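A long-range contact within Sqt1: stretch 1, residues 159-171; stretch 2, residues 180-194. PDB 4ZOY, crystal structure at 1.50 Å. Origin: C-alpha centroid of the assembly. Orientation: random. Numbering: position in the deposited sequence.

Stretch 1, residues 159-171: LGASDGSVWVFTL
Stretch 2, residues 180-194: VQIVQSYFLHTGPCT

What holds the two stretches together most firmly? Strands 166-171 and 180-186 run antiparallel, their axes at 147° and 4.5 Å apart at closest approach, with extended backbones from Val166 to Thr170, phi between -129° and -116° and psi between 123° and 148°, and Leu171 at -99°/101°. Val166 and Tyr186 bond reciprocally, Tyr186 N to Val166 O at 2.8 Å and Val166 N to Tyr186 O at 3.0 Å. Thr170 and Gln181 do the same, Thr170 N to Gln181 O at 2.8 Å and Gln181 N to Thr170 O at 3.0 Å. Between them lies a beta bulge: Val168 N donates to Gln184 O (2.9 Å), while Val168 O receives both Val183 N (2.8 Å) and Gln184 N (3.3 Å). Val183, at phi/psi -81/-45, is the extra residue, so the register moves from Val168 opposite Gln184 to Phe169 opposite Ile182. Trp167-Ser185 and Leu171-Val180 are, like Phe169-Ile182, non-hydrogen-bonded pairs.

How does the contact continue beyond the ladder? Strand 159-161 and the strand starting at Cys193 meet through Cys193 N to Ala161 O, 3.0 Å. Strand 159-161 leads into a type I turn from Ala161 to Gly164, closed by Gly164 N to Ala161 O at 3.0 Å; Asp163 OD1 braces it, accepting from Ser165 OG at 2.8 Å and Ser165 N at 3.0 Å. Gly164 adopts phi 91°, psi -7°, where a CB would jam against the preceding carbonyl and also clash with His189 O and Gly191 O. Two waters link the loops: one donates to Asp163 O and His189 O, both at 2.8 Å, and the other donates to Gly164 O (2.9 Å) and accepts from His189 N (3.1 Å).

Which side chains pack around Trp167? With chi1 m and chi2 71°, its indole lies across the neighbouring strand. Ser185 CB sits over one face, 3.5 Å from the centroid of the six-membered ring, a CH-pi contact, while Ile182 CD1 approaches the edge, 3.9 Å from Trp167 CZ3. Phe187 (chi1 m) brings CZ to 3.7 Å from Trp167 CZ2, its plane at 90° to the indole. Trp167 NE1 donates to Ser165 OG at 2.8 Å, tying the ring back to its own stretch. The same side carries Phe169 (m, chi2 -84°), with CD1 3.5 Å from Val180 CG1 and CE1 3.8 Å from Ile182 CG1, and Leu171 (m, t), whose CD2 is 4.0 Å from Val180 CG2.

What fills the other face? Val166 and Val168, both t, point there with Thr170, Gln181, Gln184 and Tyr186. Val166 makes apolar van der Waals contacts, CG2 with Cys193 SG at 3.7 Å and CG1 with Tyr186 CD2 at 4.3 Å. Val183, left unpaired by the bulge, points its CB toward the first stretch, placing CB 3.9 Å from Val168 CG1, also apolar, and CG2 3.2 Å from Thr170 OG1. Cys193 (t) also reaches Gly160, SG to CA 4.0 Å; a CB on Gly160 would clash with that sulfur.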

# COMPACT_ATOMS: atom_id res chain seq x y z
N LEU A 159 -9.72 2.10 -6.99
CA LEU A 159 -10.11 1.44 -5.75
C LEU A 159 -10.63 0.04 -6.04
O LEU A 159 -11.07 -0.27 -7.15
CB LEU A 159 -11.16 2.26 -5.00
CG LEU A 159 -12.56 2.42 -5.60
CD1 LEU A 159 -13.48 1.23 -5.34
CD2 LEU A 159 -13.17 3.71 -5.04
N GLY A 160 -10.61 -0.81 -5.01
CA GLY A 160 -11.24 -2.11 -5.09
C GLY A 160 -12.20 -2.25 -3.94
O GLY A 160 -11.98 -1.66 -2.88
N ALA A 161 -13.27 -3.02 -4.14
CA ALA A 161 -14.36 -3.08 -3.17
C ALA A 161 -14.73 -4.50 -2.73
O ALA A 161 -14.26 -5.48 -3.31
CB ALA A 161 -15.59 -2.38 -3.73
N SER A 162 -15.59 -4.59 -1.72
CA SER A 162 -15.97 -5.88 -1.15
C SER A 162 -16.81 -6.74 -2.11
O SER A 162 -16.87 -7.96 -1.95
CB SER A 162 -16.73 -5.69 0.16
OG SER A 162 -17.95 -4.98 -0.04
N ASP A 163 -17.44 -6.10 -3.09
CA ASP A 163 -18.20 -6.84 -4.11
C ASP A 163 -17.32 -7.32 -5.26
O ASP A 163 -17.81 -7.87 -6.24
CB ASP A 163 -19.37 -6.00 -4.63
CG ASP A 163 -18.94 -4.74 -5.36
OD1 ASP A 163 -17.73 -4.44 -5.44
OD2 ASP A 163 -19.84 -4.02 -5.85
N GLY A 164 -16.01 -7.09 -5.14
CA GLY A 164 -15.08 -7.56 -6.15
C GLY A 164 -14.83 -6.53 -7.23
O GLY A 164 -13.97 -6.73 -8.08
N SER A 165 -15.58 -5.44 -7.21
CA SER A 165 -15.46 -4.46 -8.29
C SER A 165 -14.22 -3.58 -8.12
O SER A 165 -13.71 -3.38 -7.02
CB SER A 165 -16.73 -3.59 -8.39
OG SER A 165 -16.84 -2.66 -7.34
N VAL A 166 -13.75 -3.08 -9.25
CA VAL A 166 -12.60 -2.19 -9.30
C VAL A 166 -13.01 -0.98 -10.11
O VAL A 166 -13.49 -1.11 -11.23
CB VAL A 166 -11.39 -2.89 -9.92
CG1 VAL A 166 -10.26 -1.89 -10.14
CG2 VAL A 166 -10.94 -4.05 -9.03
N TRP A 167 -12.86 0.20 -9.50
CA TRP A 167 -13.25 1.46 -10.12
C TRP A 167 -12.03 2.34 -10.34
O TRP A 167 -11.15 2.43 -9.48
CB TRP A 167 -14.28 2.18 -9.23
CG TRP A 167 -15.56 1.43 -9.10
CD1 TRP A 167 -15.77 0.27 -8.40
CD2 TRP A 167 -16.83 1.77 -9.69
NE1 TRP A 167 -17.07 -0.13 -8.52
CE2 TRP A 167 -17.74 0.77 -9.31
CE3 TRP A 167 -17.26 2.83 -10.50
CZ2 TRP A 167 -19.08 0.79 -9.71
CZ3 TRP A 167 -18.60 2.85 -10.90
CH2 TRP A 167 -19.49 1.84 -10.50
N VAL A 168 -11.98 3.00 -11.49
CA VAL A 168 -10.95 3.99 -11.76
C VAL A 168 -11.62 5.33 -12.01
O VAL A 168 -12.48 5.44 -12.87
CB VAL A 168 -10.07 3.59 -12.97
CG1 VAL A 168 -9.00 4.63 -13.20
CG2 VAL A 168 -9.45 2.20 -12.74
N PHE A 169 -11.23 6.34 -11.22
CA PHE A 169 -11.83 7.67 -11.32
C PHE A 169 -10.77 8.68 -11.69
O PHE A 169 -9.62 8.56 -11.27
CB PHE A 169 -12.45 8.12 -9.99
CG PHE A 169 -13.53 7.23 -9.48
CD1 PHE A 169 -14.83 7.37 -9.92
CD2 PHE A 169 -13.25 6.25 -8.52
CE1 PHE A 169 -15.85 6.55 -9.44
CE2 PHE A 169 -14.25 5.44 -8.03
CZ PHE A 169 -15.56 5.58 -8.49
N THR A 170 -11.17 9.72 -12.42
CA THR A 170 -10.28 10.84 -12.63
C THR A 170 -10.93 12.10 -12.05
O THR A 170 -12.12 12.33 -12.24
CB THR A 170 -9.93 11.02 -14.12
OG1 THR A 170 -9.08 9.93 -14.50
CG2 THR A 170 -9.16 12.30 -14.33
N LEU A 171 -10.13 12.86 -11.31
CA LEU A 171 -10.60 14.03 -10.58
C LEU A 171 -10.25 15.25 -11.42
O LEU A 171 -9.10 15.68 -11.47
CB LEU A 171 -9.97 14.08 -9.17
CG LEU A 171 -10.19 12.76 -8.42
CD1 LEU A 171 -9.66 12.82 -6.99
CD2 LEU A 171 -11.66 12.33 -8.42
N VAL A 180 -16.00 14.33 -10.63
CA VAL A 180 -15.54 12.95 -10.61
C VAL A 180 -15.98 12.19 -11.88
O VAL A 180 -17.13 11.78 -12.00
CB VAL A 180 -16.04 12.21 -9.36
CG1 VAL A 180 -15.53 10.78 -9.35
CG2 VAL A 180 -15.64 12.93 -8.07
N GLN A 181 -15.05 12.04 -12.83
CA GLN A 181 -15.11 11.09 -13.97
C GLN A 181 -14.91 9.65 -13.60
O GLN A 181 -13.94 9.30 -12.92
CB GLN A 181 -14.03 11.44 -15.01
CG GLN A 181 -14.38 12.49 -15.90
CD GLN A 181 -13.13 13.14 -16.46
OE1 GLN A 181 -12.18 13.56 -15.66
NE2 GLN A 181 -13.08 13.24 -17.80
N ILE A 182 -15.75 8.80 -14.16
CA ILE A 182 -15.50 7.38 -14.11
C ILE A 182 -14.75 6.91 -15.36
O ILE A 182 -15.31 6.94 -16.47
CB ILE A 182 -16.80 6.63 -13.99
CG1 ILE A 182 -17.58 7.14 -12.77
CG2 ILE A 182 -16.54 5.15 -13.92
CD1 ILE A 182 -18.85 6.37 -12.54
N VAL A 183 -13.50 6.50 -15.20
CA VAL A 183 -12.71 5.98 -16.32
C VAL A 183 -13.05 4.52 -16.62
O VAL A 183 -13.23 4.13 -17.78
CB VAL A 183 -11.22 6.11 -16.03
CG1 VAL A 183 -10.38 5.58 -17.20
CG2 VAL A 183 -10.87 7.56 -15.72
N GLN A 184 -13.14 3.72 -15.57
CA GLN A 184 -13.50 2.30 -15.67
C GLN A 184 -14.27 1.84 -14.46
O GLN A 184 -14.08 2.35 -13.36
CB GLN A 184 -12.25 1.41 -15.80
CG GLN A 184 -11.33 1.71 -16.95
CD GLN A 184 -11.84 1.19 -18.28
OE1 GLN A 184 -12.89 0.56 -18.36
NE2 GLN A 184 -11.07 1.44 -19.33
N SER A 185 -15.13 0.85 -14.67
CA SER A 185 -15.75 0.11 -13.58
C SER A 185 -15.77 -1.36 -13.99
O SER A 185 -16.45 -1.74 -14.95
CB SER A 185 -17.16 0.61 -13.27
OG SER A 185 -18.03 0.41 -14.37
N TYR A 186 -14.98 -2.17 -13.29
CA TYR A 186 -14.80 -3.57 -13.62
C TYR A 186 -15.47 -4.48 -12.61
O TYR A 186 -15.43 -4.20 -11.41
CB TYR A 186 -13.33 -3.94 -13.67
CG TYR A 186 -12.49 -3.18 -14.65
CD1 TYR A 186 -12.60 -3.40 -16.02
CD2 TYR A 186 -11.53 -2.27 -14.21
CE1 TYR A 186 -11.81 -2.72 -16.93
CE2 TYR A 186 -10.73 -1.59 -15.10
CZ TYR A 186 -10.87 -1.83 -16.46
OH TYR A 186 -10.05 -1.15 -17.34
N PHE A 187 -16.06 -5.57 -13.09
CA PHE A 187 -16.79 -6.50 -12.24
C PHE A 187 -16.40 -7.93 -12.54
O PHE A 187 -17.25 -8.81 -12.69
CB PHE A 187 -18.31 -6.31 -12.43
CG PHE A 187 -18.75 -4.89 -12.21
CD1 PHE A 187 -19.02 -4.43 -10.94
CD2 PHE A 187 -18.88 -4.02 -13.28
CE1 PHE A 187 -19.41 -3.12 -10.73
CE2 PHE A 187 -19.28 -2.71 -13.08
CZ PHE A 187 -19.54 -2.26 -11.80
N LEU A 188 -15.10 -8.17 -12.60
CA LEU A 188 -14.58 -9.49 -12.97
C LEU A 188 -14.35 -10.39 -11.75
O LEU A 188 -14.66 -11.57 -11.81
CB LEU A 188 -13.30 -9.35 -13.79
CG LEU A 188 -13.50 -8.66 -15.15
CD1 LEU A 188 -12.21 -8.65 -15.95
CD2 LEU A 188 -14.61 -9.33 -15.94
N HIS A 189 -13.78 -9.85 -10.67
CA HIS A 189 -13.67 -10.63 -9.43
C HIS A 189 -15.06 -11.00 -8.94
O HIS A 189 -15.99 -10.20 -9.09
CB HIS A 189 -12.95 -9.87 -8.32
CG HIS A 189 -11.53 -9.49 -8.64
ND1 HIS A 189 -10.56 -10.39 -8.99
CD2 HIS A 189 -10.92 -8.28 -8.57
CE1 HIS A 189 -9.41 -9.76 -9.15
NE2 HIS A 189 -9.60 -8.48 -8.90
N THR A 190 -15.20 -12.17 -8.32
CA THR A 190 -16.50 -12.62 -7.80
C THR A 190 -16.54 -12.65 -6.27
O THR A 190 -17.56 -13.00 -5.68
CB THR A 190 -16.88 -14.03 -8.32
OG1 THR A 190 -16.08 -15.03 -7.67
CG2 THR A 190 -16.68 -14.12 -9.82
N GLY A 191 -15.43 -12.29 -5.64
CA GLY A 191 -15.37 -12.12 -4.20
C GLY A 191 -14.62 -10.83 -3.92
O GLY A 191 -14.15 -10.18 -4.85
N PRO A 192 -14.49 -10.45 -2.63
CA PRO A 192 -13.82 -9.20 -2.25
C PRO A 192 -12.50 -8.97 -2.98
O PRO A 192 -11.68 -9.88 -3.09
CB PRO A 192 -13.59 -9.37 -0.75
CG PRO A 192 -14.74 -10.25 -0.32
CD PRO A 192 -14.98 -11.20 -1.46
N CYS A 193 -12.33 -7.76 -3.50
CA CYS A 193 -11.07 -7.37 -4.11
C CYS A 193 -10.14 -6.85 -3.03
O CYS A 193 -10.40 -5.81 -2.41
CB CYS A 193 -11.31 -6.31 -5.19
SG CYS A 193 -9.77 -5.76 -5.97
N THR A 194 -9.07 -7.59 -2.77
CA THR A 194 -8.27 -7.40 -1.57
C THR A 194 -7.10 -6.44 -1.75
O THR A 194 -6.63 -5.85 -0.77
CB THR A 194 -7.70 -8.74 -1.08
OG1 THR A 194 -7.10 -9.41 -2.19
CG2 THR A 194 -8.82 -9.60 -0.52
O HOH W 1 -17.47 -7.79 -9.06
O HOH W 2 -13.15 -6.87 -10.84